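Local atomic coordinates of Ras GTPase-activating-like protein IQGAP2 (PDB entry 5CJP), a protein that probably binds GTP-loaded Rho-family GTPases such as Cdc42 through a domain related to Ras GTPase-activating proteins. Residues 156-159 with 160-164; 299-302 with 303-307. All blocks are in the same frame, centred on the assembly; numbering follows the deposited sequence.

Two contacts between near neighbours in sequence illustrate how position along a helix decides what neighbours can do for one another. Interaction 1 (156-159 with 160-164) lies at the surface, its centre about 38 Å from the centre of the chain, where a loop turns into the one-turn helix 160-163. Interaction 2 (299-302 with 303-307) sits within helix 294-311, partly buried. They lie on different helices, their nearest atoms about 22 Å apart, yet both touch the long helix 167-193, at separate points. The first relies on a weak turn bond and a small apolar touch beside a partner protein. The second combines helical bonding with an aromatic-arginine pair and a threonine-phenylalanine pair packed against neighbouring helices.

Interaction 1 of 2, residues 156-159 with 160-164; sequences YDVT and TEQAL
The backbone N of Ala163 is gripped by two carbonyls of the opening helical turn: Thr160 O at 2.7 Å and, across the contact, Thr159 O at 2.8 Å. The second bond is weak, with an N-H...O angle of only 120°. Thr159 occupies the N-cap of helix 160-163, a single turn in the GTPase-activator-like domain, and its carbonyl makes this weak i to i+4 bond beside the shorter i to i+3 bond to Thr160 O. Thr160 O also accepts from Leu164 N, which ties down the far end of the turn. Thr159 OG1 lies 3.3 Å from Thr160 N, at an angle too poor for a hydrogen bond.

Side chains flank the turn. Gln162 turns back over the entering loop, but as modelled it comes too close to both Val158 and Thr159, which leaves its exact position doubtful. Tyr137, on helix 133-139, touches both Val158 and Ala163, and Val134 of that helix touches Thr160, so the small turn is backed by a neighbouring helix. On the loop, Asp157 OD1 hydrogen-bonds to a polar side chain of another protein chain in the assembly, and a polar side chain of that protein packs on Thr159. Val158, with chi1 at 82°, has CG1 between its own backbone N and carbonyl carbon, and this branch meets the methyl of Ala163 at 3.7 Å from CG1 to CB.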
loop_
_atom_site.group_PDB
_atom_site.type_symbol
_atom_site.label_atom_id
_atom_site.label_comp_id
_atom_site.label_asym_id
_atom_site.label_seq_id
_atom_site.Cartn_x
_atom_site.Cartn_y
_atom_site.Cartn_z
ATOM N N TYR E 156 -47.116 -25.535 20.288
ATOM C CA TYR E 156 -45.811 -25.062 19.832
ATOM C C TYR E 156 -45.830 -24.952 18.311
ATOM O O TYR E 156 -45.554 -25.934 17.623
ATOM C CB TYR E 156 -44.734 -26.060 20.251
ATOM C CG TYR E 156 -43.434 -25.434 20.690
ATOM C CD1 TYR E 156 -42.722 -24.584 19.848
ATOM C CD2 TYR E 156 -42.908 -25.710 21.953
ATOM C CE1 TYR E 156 -41.517 -24.020 20.256
ATOM C CE2 TYR E 156 -41.707 -25.154 22.369
ATOM C CZ TYR E 156 -41.015 -24.311 21.517
ATOM O OH TYR E 156 -39.826 -23.759 21.932
ATOM N N ASP E 157 -46.159 -23.764 17.806
ATOM C CA ASP E 157 -46.244 -23.487 16.367
ATOM C C ASP E 157 -47.709 -23.336 15.912
ATOM O O ASP E 157 -48.371 -24.314 15.560
ATOM C CB ASP E 157 -45.551 -24.599 15.572
ATOM C CG ASP E 157 -45.651 -24.405 14.086
ATOM O OD1 ASP E 157 -46.786 -24.378 13.568
ATOM O OD2 ASP E 157 -44.593 -24.286 13.436
ATOM N N VAL E 158 -48.202 -22.100 15.917
ATOM C CA VAL E 158 -49.578 -21.817 15.526
ATOM C C VAL E 158 -49.624 -20.883 14.308
ATOM O O VAL E 158 -48.592 -20.620 13.684
ATOM C CB VAL E 158 -50.352 -21.169 16.707
ATOM C CG1 VAL E 158 -50.073 -19.665 16.773
ATOM C CG2 VAL E 158 -51.836 -21.456 16.578
ATOM N N THR E 159 -50.821 -20.395 13.966
ATOM C CA THR E 159 -50.985 -19.492 12.824
ATOM C C THR E 159 -51.142 -18.051 13.298
ATOM O O THR E 159 -51.321 -17.796 14.489
ATOM C CB THR E 159 -52.229 -19.843 11.950
ATOM O OG1 THR E 159 -53.421 -19.364 12.578
ATOM C CG2 THR E 159 -52.343 -21.345 11.752
ATOM N N THR E 160 -51.069 -17.116 12.353
ATOM C CA THR E 160 -51.200 -15.698 12.666
ATOM C C THR E 160 -52.495 -15.415 13.406
ATOM O O THR E 160 -52.479 -15.035 14.575
ATOM C CB THR E 160 -51.181 -14.830 11.387
ATOM O OG1 THR E 160 -49.894 -14.913 10.762
ATOM C CG2 THR E 160 -51.486 -13.379 11.728
ATOM N N GLU E 161 -53.615 -15.602 12.716
ATOM C CA GLU E 161 -54.928 -15.355 13.294
ATOM C C GLU E 161 -55.068 -15.850 14.730
ATOM O O GLU E 161 -55.506 -15.109 15.617
ATOM C CB GLU E 161 -56.013 -15.990 12.419
ATOM C CG GLU E 161 -55.732 -17.432 12.017
ATOM C CD GLU E 161 -56.893 -18.075 11.272
ATOM O OE1 GLU E 161 -56.745 -19.232 10.822
ATOM O OE2 GLU E 161 -57.955 -17.431 11.138
ATOM N N GLN E 162 -54.687 -17.099 14.968
ATOM C CA GLN E 162 -54.809 -17.651 16.305
ATOM C C GLN E 162 -53.681 -17.291 17.256
ATOM O O GLN E 162 -53.776 -17.535 18.459
ATOM C CB GLN E 162 -55.007 -19.172 16.246
ATOM C CG GLN E 162 -54.275 -19.900 15.137
ATOM C CD GLN E 162 -54.898 -21.257 14.848
ATOM O OE1 GLN E 162 -56.061 -21.344 14.447
ATOM N NE2 GLN E 162 -54.133 -22.321 15.058
ATOM N N ALA E 163 -52.615 -16.706 16.733
ATOM C CA ALA E 163 -51.520 -16.300 17.602
ATOM C C ALA E 163 -52.020 -15.067 18.347
ATOM O O ALA E 163 -51.580 -14.771 19.457
ATOM C CB ALA E 163 -50.287 -15.964 16.781
ATOM N N LEU E 164 -52.958 -14.361 17.721
ATOM C CA LEU E 164 -53.541 -13.164 18.304
ATOM C C LEU E 164 -54.681 -13.521 19.244
ATOM O O LEU E 164 -55.376 -12.643 19.749
ATOM C CB LEU E 164 -54.051 -12.225 17.204
ATOM C CG LEU E 164 -52.981 -11.601 16.299
ATOM C CD1 LEU E 164 -53.621 -10.621 15.335
ATOM C CD2 LEU E 164 -51.942 -10.891 17.150
#

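Interaction 2 of 2, residues 299-302 with 303-307; sequences ETYQ and EFRKY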
loop_
_atom_site.group_PDB
_atom_site.type_symbol
_atom_site.label_atom_id
_atom_site.label_comp_id
_atom_site.label_asym_id
_atom_site.label_seq_id
_atom_site.Cartn_x
_atom_site.Cartn_y
_atom_site.Cartn_z
ATOM N N GLU E 299 -49.020 9.842 6.172
ATOM C CA GLU E 299 -48.484 11.158 6.498
ATOM C C GLU E 299 -47.022 11.146 6.065
ATOM O O GLU E 299 -46.521 12.100 5.460
ATOM C CB GLU E 299 -48.564 11.424 8.005
ATOM C CG GLU E 299 -49.949 11.274 8.605
ATOM C CD GLU E 299 -49.970 11.547 10.106
ATOM O OE1 GLU E 299 -49.166 10.929 10.843
ATOM O OE2 GLU E 299 -50.798 12.376 10.548
ATOM N N THR E 300 -46.357 10.041 6.383
ATOM C CA THR E 300 -44.959 9.864 6.042
ATOM C C THR E 300 -44.753 9.901 4.539
ATOM O O THR E 300 -43.770 10.468 4.059
ATOM C CB THR E 300 -44.429 8.558 6.618
ATOM O OG1 THR E 300 -44.502 8.614 8.051
ATOM C CG2 THR E 300 -42.990 8.342 6.191
ATOM N N TYR E 301 -45.679 9.310 3.788
ATOM C CA TYR E 301 -45.584 9.322 2.334
ATOM C C TYR E 301 -45.624 10.780 1.862
ATOM O O TYR E 301 -44.824 11.199 1.030
ATOM C CB TYR E 301 -46.748 8.550 1.707
ATOM C CG TYR E 301 -46.923 8.858 0.234
ATOM C CD1 TYR E 301 -45.948 8.481 -0.699
ATOM C CD2 TYR E 301 -48.022 9.597 -0.223
ATOM C CE1 TYR E 301 -46.057 8.836 -2.041
ATOM C CE2 TYR E 301 -48.138 9.961 -1.569
ATOM C CZ TYR E 301 -47.147 9.577 -2.468
ATOM O OH TYR E 301 -47.223 9.949 -3.786
ATOM N N GLN E 302 -46.558 11.551 2.411
ATOM C CA GLN E 302 -46.683 12.949 2.041
ATOM C C GLN E 302 -45.387 13.709 2.302
ATOM O O GLN E 302 -45.047 14.642 1.572
ATOM C CB GLN E 302 -47.843 13.607 2.800
ATOM C CG GLN E 302 -49.233 13.181 2.328
ATOM C CD GLN E 302 -49.393 13.328 0.834
ATOM O OE1 GLN E 302 -48.944 14.312 0.250
ATOM N NE2 GLN E 302 -50.038 12.354 0.203
ATOM N N GLU E 303 -44.664 13.324 3.344
ATOM C CA GLU E 303 -43.395 13.982 3.643
ATOM C C GLU E 303 -42.361 13.540 2.607
ATOM O O GLU E 303 -41.635 14.362 2.056
ATOM C CB GLU E 303 -42.907 13.623 5.049
ATOM C CG GLU E 303 -43.758 14.181 6.160
ATOM C CD GLU E 303 -43.148 13.946 7.529
ATOM O OE1 GLU E 303 -42.020 14.433 7.779
ATOM O OE2 GLU E 303 -43.797 13.274 8.360
ATOM N N PHE E 304 -42.314 12.237 2.344
ATOM C CA PHE E 304 -41.392 11.681 1.364
ATOM C C PHE E 304 -41.643 12.287 -0.007
ATOM O O PHE E 304 -40.709 12.714 -0.697
ATOM C CB PHE E 304 -41.571 10.174 1.282
ATOM C CG PHE E 304 -40.626 9.410 2.141
ATOM C CD1 PHE E 304 -41.025 8.225 2.755
ATOM C CD2 PHE E 304 -39.312 9.837 2.298
ATOM C CE1 PHE E 304 -40.124 7.468 3.510
ATOM C CE2 PHE E 304 -38.407 9.087 3.055
ATOM C CZ PHE E 304 -38.813 7.899 3.661
ATOM N N ARG E 305 -42.914 12.324 -0.396
ATOM C CA ARG E 305 -43.311 12.869 -1.684
ATOM C C ARG E 305 -42.799 14.293 -1.850
ATOM O O ARG E 305 -42.311 14.669 -2.914
ATOM C CB ARG E 305 -44.834 12.848 -1.811
ATOM C CG ARG E 305 -45.342 13.304 -3.158
ATOM C CD ARG E 305 -46.135 14.612 -3.060
ATOM N NE ARG E 305 -46.515 15.113 -4.386
ATOM C CZ ARG E 305 -47.220 14.420 -5.280
ATOM N NH1 ARG E 305 -47.639 13.192 -5.000
ATOM N NH2 ARG E 305 -47.473 14.952 -6.468
ATOM N N LYS E 306 -42.904 15.080 -0.787
ATOM C CA LYS E 306 -42.445 16.469 -0.820
ATOM C C LYS E 306 -40.918 16.540 -0.961
ATOM O O LYS E 306 -40.380 17.401 -1.658
ATOM C CB LYS E 306 -42.885 17.191 0.459
ATOM C CG LYS E 306 -42.443 18.634 0.530
ATOM C CD LYS E 306 -42.852 19.277 1.832
ATOM C CE LYS E 306 -42.390 20.718 1.892
ATOM N NZ LYS E 306 -42.806 21.353 3.171
ATOM N N TYR E 307 -40.247 15.617 -0.280
ATOM C CA TYR E 307 -38.795 15.483 -0.261
ATOM C C TYR E 307 -38.254 15.138 -1.646
ATOM O O TYR E 307 -37.385 15.831 -2.178
ATOM C CB TYR E 307 -38.449 14.377 0.731
ATOM C CG TYR E 307 -36.998 14.008 0.841
ATOM C CD1 TYR E 307 -36.098 14.827 1.508
ATOM C CD2 TYR E 307 -36.540 12.796 0.334
ATOM C CE1 TYR E 307 -34.772 14.438 1.677
ATOM C CE2 TYR E 307 -35.216 12.400 0.497
ATOM C CZ TYR E 307 -34.339 13.219 1.172
ATOM O OH TYR E 307 -33.044 12.813 1.363
#
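Tyr301 and Arg305 both send CG anti to their backbone N, with chi1 of 164° and -176°, and this brings the phenol ring and the arginine chain together one helical turn apart. This i to i+4 pairing within helix 294-311 is a worked case of how spacing along an alpha-helix selects partners. Arg305 CB lies over one face of the Tyr301 ring, 4.0 Å above its plane and offset toward the rim. Beyond it the arginine bends at chi2, and the guanidinium stands almost perpendicular to the ring (88°). The phenolic OH approaches the guanidinium at its edge, near its plane, with Tyr301 OH 3.5 Å from Arg305 NH1. The stronger hold on NH1 is a salt bridge to Asp223 of helix 222-243, whose side chain Tyr301 also touches.

Thr300 and Phe304 lie side by side and point the same way, with Thr300 CG2 4.0 Å from Phe304 CD1. Both pack on Ala277 of helix 261-278, while Thr300 OG1 is hydrogen-bonded to Tyr296 O. Beneath these pairs the i to i+4 bonds continue: Phe304 N reaches Thr300 O at 2.9 Å, and Arg305 N reaches Tyr301 O at 2.6 Å. The chemistry implies a division of labour: one flank joins the helix to its neighbour through methyl and aromatic carbons, while on another the tyrosine is crossed by an arginine whose charge is probably balanced at least in part by Asp223.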